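Local atomic coordinates of putative uncharacterized protein (Trichoplax adhaerens, PDB entry 5OI9), a protein that is the Trichoplax form of the centrosomal protein STIL, here its N-terminal domain, and probably takes part in centriole assembly. Residues G231-A234 and N240-L243; I254-I259 and M277-S282. One frame throughout, in Å; residues are numbered along the deposited sequence.

Contacts 1 and 2 follow one another along the chain, and their centres lie about 10 Å apart in the same part of the STIL N-terminal domain. Contact 1 joins the two strands of a beta hairpin, 229-235 and 241-245; contact 2 packs the next strand, 256-264, against helix 270-281. Strands 229-235 and 256-264 are antiparallel neighbours in one mixed sheet, which continues from 256-264 to 296-302. Val233 ties the two contacts together: its backbone N and O probably bond to Gly258 O and Val257 N. Contact 1 thus includes the sheet's outermost strand within this chain, and contact 2 packs a helix on the face that carries Tyr232.

Contact 1 of 2, residues G231-A234 and N240-L243; sequences GYVA and NLLL
The carbonyl oxygen of Leu242 takes one hydrogen bond and one weaker CA-H contact from strand 231-234. Ala234 N bonds to Leu242 O at 2.6 Å, lying in the carbonyl plane with a nearly straight N-H...O angle of 164°, and the CA-H group of Val233 adds the weaker contact, Val233 CA to Leu242 O being 3.4 Å. The exchange is returned at Ala234 O, which takes Leu242 N at 2.7 Å and the CA-H group of Leu241, with Leu241 CA 3.3 Å from Ala234 O. In this second bond the hydrogen is again well aligned, but the donor stands 48° out of the carbonyl plane. Ala234 and Leu242 therefore form an antiparallel hydrogen-bonded pair, and Val233 and Leu243 the non-hydrogen-bonded pair beside it.

Side chains meet on both faces. Next to the bonded pair, Ala234 CB meets Leu242 CB at 4.2 Å. On the other face Val233 uses its two methyls separately. With CG1 anti to its backbone N (chi1 179°), that branch reaches diagonally across to Leu241, 3.8 Å from Leu241 CB and close also to Leu241 CD2. CG2, beside the backbone N, lies 4.0 Å from Leu243 CD2; here the two side chains run side by side and point the same way.

Leu243 continues from this face onto helix 210-216, where it touches Leu211, Ala212 and Leu215. Strand 229-235 is flanked by 256-264 on its other side, while 241-245 is the outermost strand within this chain. Tyr232 and Ala234 look to the opposite face of the sheet from Val233, and Tyr232 there reaches Leu256 and Ile259 of strand 256-264 and Tyr279 of helix 270-281, so helix 210-216 lies against the Leu243 face and helix 270-281 against the Tyr232 face.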
loop_
_atom_site.group_PDB
_atom_site.type_symbol
_atom_site.label_atom_id
_atom_site.label_comp_id
_atom_site.label_asym_id
_atom_site.label_seq_id
_atom_site.Cartn_x
_atom_site.Cartn_y
_atom_site.Cartn_z
ATOM N N GLY A 231 13.777 -4.045 -8.738
ATOM C CA GLY A 231 14.873 -4.831 -8.225
ATOM C C GLY A 231 15.846 -3.941 -7.491
ATOM O O GLY A 231 15.484 -2.846 -7.050
ATOM N N TYR A 232 17.089 -4.385 -7.368
ATOM C CA TYR A 232 18.072 -3.657 -6.588
ATOM C C TYR A 232 19.332 -3.455 -7.416
ATOM O O TYR A 232 19.561 -4.138 -8.420
ATOM C CB TYR A 232 18.348 -4.388 -5.264
ATOM C CG TYR A 232 17.073 -4.542 -4.463
ATOM C CD1 TYR A 232 16.631 -3.526 -3.628
ATOM C CD2 TYR A 232 16.283 -5.678 -4.587
ATOM C CE1 TYR A 232 15.451 -3.646 -2.915
ATOM C CE2 TYR A 232 15.101 -5.810 -3.878
ATOM C CZ TYR A 232 14.691 -4.790 -3.041
ATOM O OH TYR A 232 13.512 -4.910 -2.332
ATOM N N VAL A 233 20.132 -2.478 -7.000
ATOM C CA VAL A 233 21.310 -2.048 -7.744
ATOM C C VAL A 233 22.539 -2.336 -6.898
ATOM O O VAL A 233 22.663 -1.833 -5.774
ATOM C CB VAL A 233 21.240 -0.558 -8.114
ATOM C CG1 VAL A 233 22.495 -0.146 -8.875
ATOM C CG2 VAL A 233 19.994 -0.271 -8.931
ATOM N N ALA A 234 23.443 -3.141 -7.439
ATOM C CA ALA A 234 24.728 -3.411 -6.824
ATOM C C ALA A 234 25.808 -2.635 -7.572
ATOM O O ALA A 234 25.552 -1.984 -8.589
ATOM C CB ALA A 234 25.008 -4.915 -6.813
ATOM N N ASN A 240 30.784 0.583 -11.288
ATOM C CA ASN A 240 29.709 0.426 -12.254
ATOM C C ASN A 240 28.529 -0.283 -11.603
ATOM O O ASN A 240 28.696 -1.116 -10.707
ATOM C CB ASN A 240 30.176 -0.354 -13.486
ATOM C CG ASN A 240 31.291 0.349 -14.236
ATOM O OD1 ASN A 240 32.332 -0.243 -14.517
ATOM N ND2 ASN A 240 31.079 1.621 -14.559
ATOM N N LEU A 241 27.330 0.055 -12.068
ATOM C CA LEU A 241 26.097 -0.449 -11.482
ATOM C C LEU A 241 25.737 -1.811 -12.059
ATOM O O LEU A 241 25.819 -2.029 -13.272
ATOM C CB LEU A 241 24.949 0.533 -11.723
ATOM C CG LEU A 241 25.173 1.978 -11.277
ATOM C CD1 LEU A 241 23.917 2.807 -11.500
ATOM C CD2 LEU A 241 25.608 2.033 -9.820
ATOM N N LEU A 242 25.329 -2.721 -11.179
ATOM C CA LEU A 242 24.848 -4.043 -11.560
ATOM C C LEU A 242 23.401 -4.174 -11.109
ATOM O O LEU A 242 23.098 -3.965 -9.930
ATOM C CB LEU A 242 25.708 -5.146 -10.937
ATOM C CG LEU A 242 26.958 -5.571 -11.706
ATOM C CD1 LEU A 242 27.856 -6.447 -10.844
ATOM C CD2 LEU A 242 26.552 -6.312 -12.966
ATOM N N LEU A 243 22.516 -4.518 -12.040
ATOM C CA LEU A 243 21.103 -4.675 -11.727
ATOM C C LEU A 243 20.835 -6.093 -11.244
ATOM O O LEU A 243 21.377 -7.061 -11.785
ATOM C CB LEU A 243 20.236 -4.359 -12.947
ATOM C CG LEU A 243 20.445 -2.991 -13.603
ATOM C CD1 LEU A 243 19.307 -2.688 -14.563
ATOM C CD2 LEU A 243 20.584 -1.886 -12.568
#

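Contact 2 of 2, residues I254-I259 and M277-S282; sequences IPLVGI and MRYLYS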
loop_
_atom_site.group_PDB
_atom_site.type_symbol
_atom_site.label_atom_id
_atom_site.label_comp_id
_atom_site.label_asym_id
_atom_site.label_seq_id
_atom_site.Cartn_x
_atom_site.Cartn_y
_atom_site.Cartn_z
ATOM N N ILE A 254 25.035 -8.847 -0.715
ATOM C CA ILE A 254 25.706 -8.127 -1.805
ATOM C C ILE A 254 25.671 -6.630 -1.504
ATOM O O ILE A 254 24.677 -6.142 -0.934
ATOM C CB ILE A 254 25.032 -8.450 -3.148
ATOM C CG1 ILE A 254 25.893 -8.005 -4.335
ATOM C CG2 ILE A 254 23.636 -7.835 -3.238
ATOM C CD1 ILE A 254 25.318 -8.395 -5.681
ATOM N N PRO A 255 26.725 -5.869 -1.807
ATOM C CA PRO A 255 26.699 -4.422 -1.524
ATOM C C PRO A 255 25.722 -3.702 -2.442
ATOM O O PRO A 255 25.892 -3.686 -3.662
ATOM C CB PRO A 255 28.147 -3.986 -1.779
ATOM C CG PRO A 255 28.696 -5.021 -2.708
ATOM C CD PRO A 255 28.042 -6.308 -2.299
ATOM N N LEU A 256 24.700 -3.094 -1.845
ATOM C CA LEU A 256 23.625 -2.449 -2.585
ATOM C C LEU A 256 23.715 -0.936 -2.443
ATOM O O LEU A 256 24.063 -0.421 -1.376
ATOM C CB LEU A 256 22.260 -2.946 -2.099
ATOM C CG LEU A 256 21.976 -4.430 -2.348
ATOM C CD1 LEU A 256 20.675 -4.857 -1.689
ATOM C CD2 LEU A 256 21.940 -4.715 -3.847
ATOM N N VAL A 257 23.395 -0.226 -3.525
ATOM C CA VAL A 257 23.447 1.230 -3.557
ATOM C C VAL A 257 22.125 1.857 -3.969
ATOM O O VAL A 257 22.049 3.084 -4.090
ATOM C CB VAL A 257 24.577 1.731 -4.479
ATOM C CG1 VAL A 257 25.939 1.378 -3.895
ATOM C CG2 VAL A 257 24.413 1.145 -5.879
ATOM N N GLY A 258 21.087 1.063 -4.196
ATOM C CA GLY A 258 19.812 1.624 -4.600
ATOM C C GLY A 258 18.938 0.568 -5.253
ATOM O O GLY A 258 19.079 -0.625 -4.993
ATOM N N ILE A 259 18.030 1.048 -6.104
ATOM C CA ILE A 259 16.982 0.226 -6.695
ATOM C C ILE A 259 16.798 0.612 -8.156
ATOM O O ILE A 259 17.237 1.672 -8.606
ATOM C CB ILE A 259 15.633 0.381 -5.956
ATOM C CG1 ILE A 259 15.151 1.832 -6.046
ATOM C CG2 ILE A 259 15.752 -0.060 -4.509
ATOM C CD1 ILE A 259 13.785 2.073 -5.416
HETATM N N MSE A 277 10.670 2.941 -0.043
HETATM C CA MSE A 277 10.367 2.601 1.344
HETATM C C MSE A 277 10.817 1.190 1.678
HETATM O O MSE A 277 11.429 0.944 2.718
HETATM C CB MSE A 277 8.869 2.740 1.614
HETATM C CG MSE A 277 8.383 4.169 1.557
HETATM SE SE MSE A 277 9.238 5.278 2.904
HETATM C CE MSE A 277 8.176 4.694 4.423
ATOM N N ARG A 278 10.498 0.266 0.773
ATOM C CA ARG A 278 10.889 -1.125 0.958
ATOM C C ARG A 278 12.404 -1.265 1.069
ATOM O O ARG A 278 12.905 -2.020 1.911
ATOM C CB ARG A 278 10.352 -1.961 -0.199
ATOM C CG ARG A 278 10.697 -3.422 -0.110
ATOM C CD ARG A 278 9.989 -4.098 1.053
ATOM N NE ARG A 278 10.401 -5.492 1.140
ATOM C CZ ARG A 278 9.884 -6.463 0.397
ATOM N NH1 ARG A 278 8.926 -6.190 -0.479
ATOM N NH2 ARG A 278 10.322 -7.707 0.532
ATOM N N TYR A 279 13.150 -0.543 0.228
ATOM C CA TYR A 279 14.609 -0.586 0.302
ATOM C C TYR A 279 15.113 -0.002 1.617
ATOM O O TYR A 279 16.017 -0.562 2.248
ATOM C CB TYR A 279 15.213 0.160 -0.889
ATOM C CG TYR A 279 16.726 0.213 -0.902
ATOM C CD1 TYR A 279 17.479 -0.911 -1.225
ATOM C CD2 TYR A 279 17.401 1.391 -0.610
ATOM C CE1 TYR A 279 18.862 -0.865 -1.247
ATOM C CE2 TYR A 279 18.784 1.449 -0.632
ATOM C CZ TYR A 279 19.510 0.319 -0.948
ATOM O OH TYR A 279 20.887 0.371 -0.964
ATOM N N LEU A 280 14.533 1.118 2.051
ATOM C CA LEU A 280 14.985 1.756 3.285
ATOM C C LEU A 280 14.662 0.908 4.510
ATOM O O LEU A 280 15.464 0.834 5.449
ATOM C CB LEU A 280 14.353 3.139 3.425
ATOM C CG LEU A 280 14.806 4.184 2.411
ATOM C CD1 LEU A 280 14.165 5.523 2.707
ATOM C CD2 LEU A 280 16.319 4.292 2.424
ATOM N N TYR A 281 13.494 0.263 4.522
ATOM C CA TYR A 281 13.051 -0.448 5.715
ATOM C C TYR A 281 13.647 -1.844 5.835
ATOM O O TYR A 281 13.848 -2.327 6.956
ATOM C CB TYR A 281 11.526 -0.551 5.730
ATOM C CG TYR A 281 10.849 0.540 6.519
ATOM C CD1 TYR A 281 10.701 0.437 7.896
ATOM C CD2 TYR A 281 10.353 1.672 5.892
ATOM C CE1 TYR A 281 10.082 1.433 8.626
ATOM C CE2 TYR A 281 9.732 2.671 6.614
ATOM C CZ TYR A 281 9.597 2.547 7.977
ATOM O OH TYR A 281 8.977 3.545 8.693
ATOM N N SER A 282 13.929 -2.504 4.712
ATOM C CA SER A 282 14.247 -3.926 4.734
ATOM C C SER A 282 15.473 -4.215 5.591
ATOM O O SER A 282 16.539 -3.625 5.399
ATOM C CB SER A 282 14.475 -4.440 3.314
ATOM O OG SER A 282 14.788 -5.824 3.327
#
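Tyr279 reaches from helix 277-281 to strand 256-259, its CG anti to the backbone N (chi1 179°), which sends the ring away from the helix. Its CB begins the contact against the branch methyl of Ile259, with Ile259 CG2 3.7 Å from Tyr279 CB; the same methyl stays close to CG and CD1 as the two side chains pass obliquely. Farther out, Tyr279 CE1 is 3.8 Å from Gly258 O and lies near Leu256 CB, which approaches the ring at its edge. One face of the ring rests on the strand backbone: Gly258 CA sits 4.3 Å from the Tyr279 ring centroid, 25° off the normal, a CH-pi contact. At Gly258's backbone angles a CB would be jammed against the carbonyl O of Val257, so the conformation calls for glycine, and its bare backbone lies directly against the ring. At the tip, Tyr279 OH comes within 3.3 Å of Gly258 N, but the angle is too poor for a hydrogen bond. The hydroxyl is instead bonded to Arg290 O, which satisfies the buried polar end. The ring also meets that of Phe296, their planes inclined. The axes of strand 256-259 and helix 277-281 approach to 9.0 Å and run nearly antiparallel (156°), the packing of a beta-alpha-beta crossover in which helix 270-281 links the parallel neighbouring strands 256-264 and 296-302.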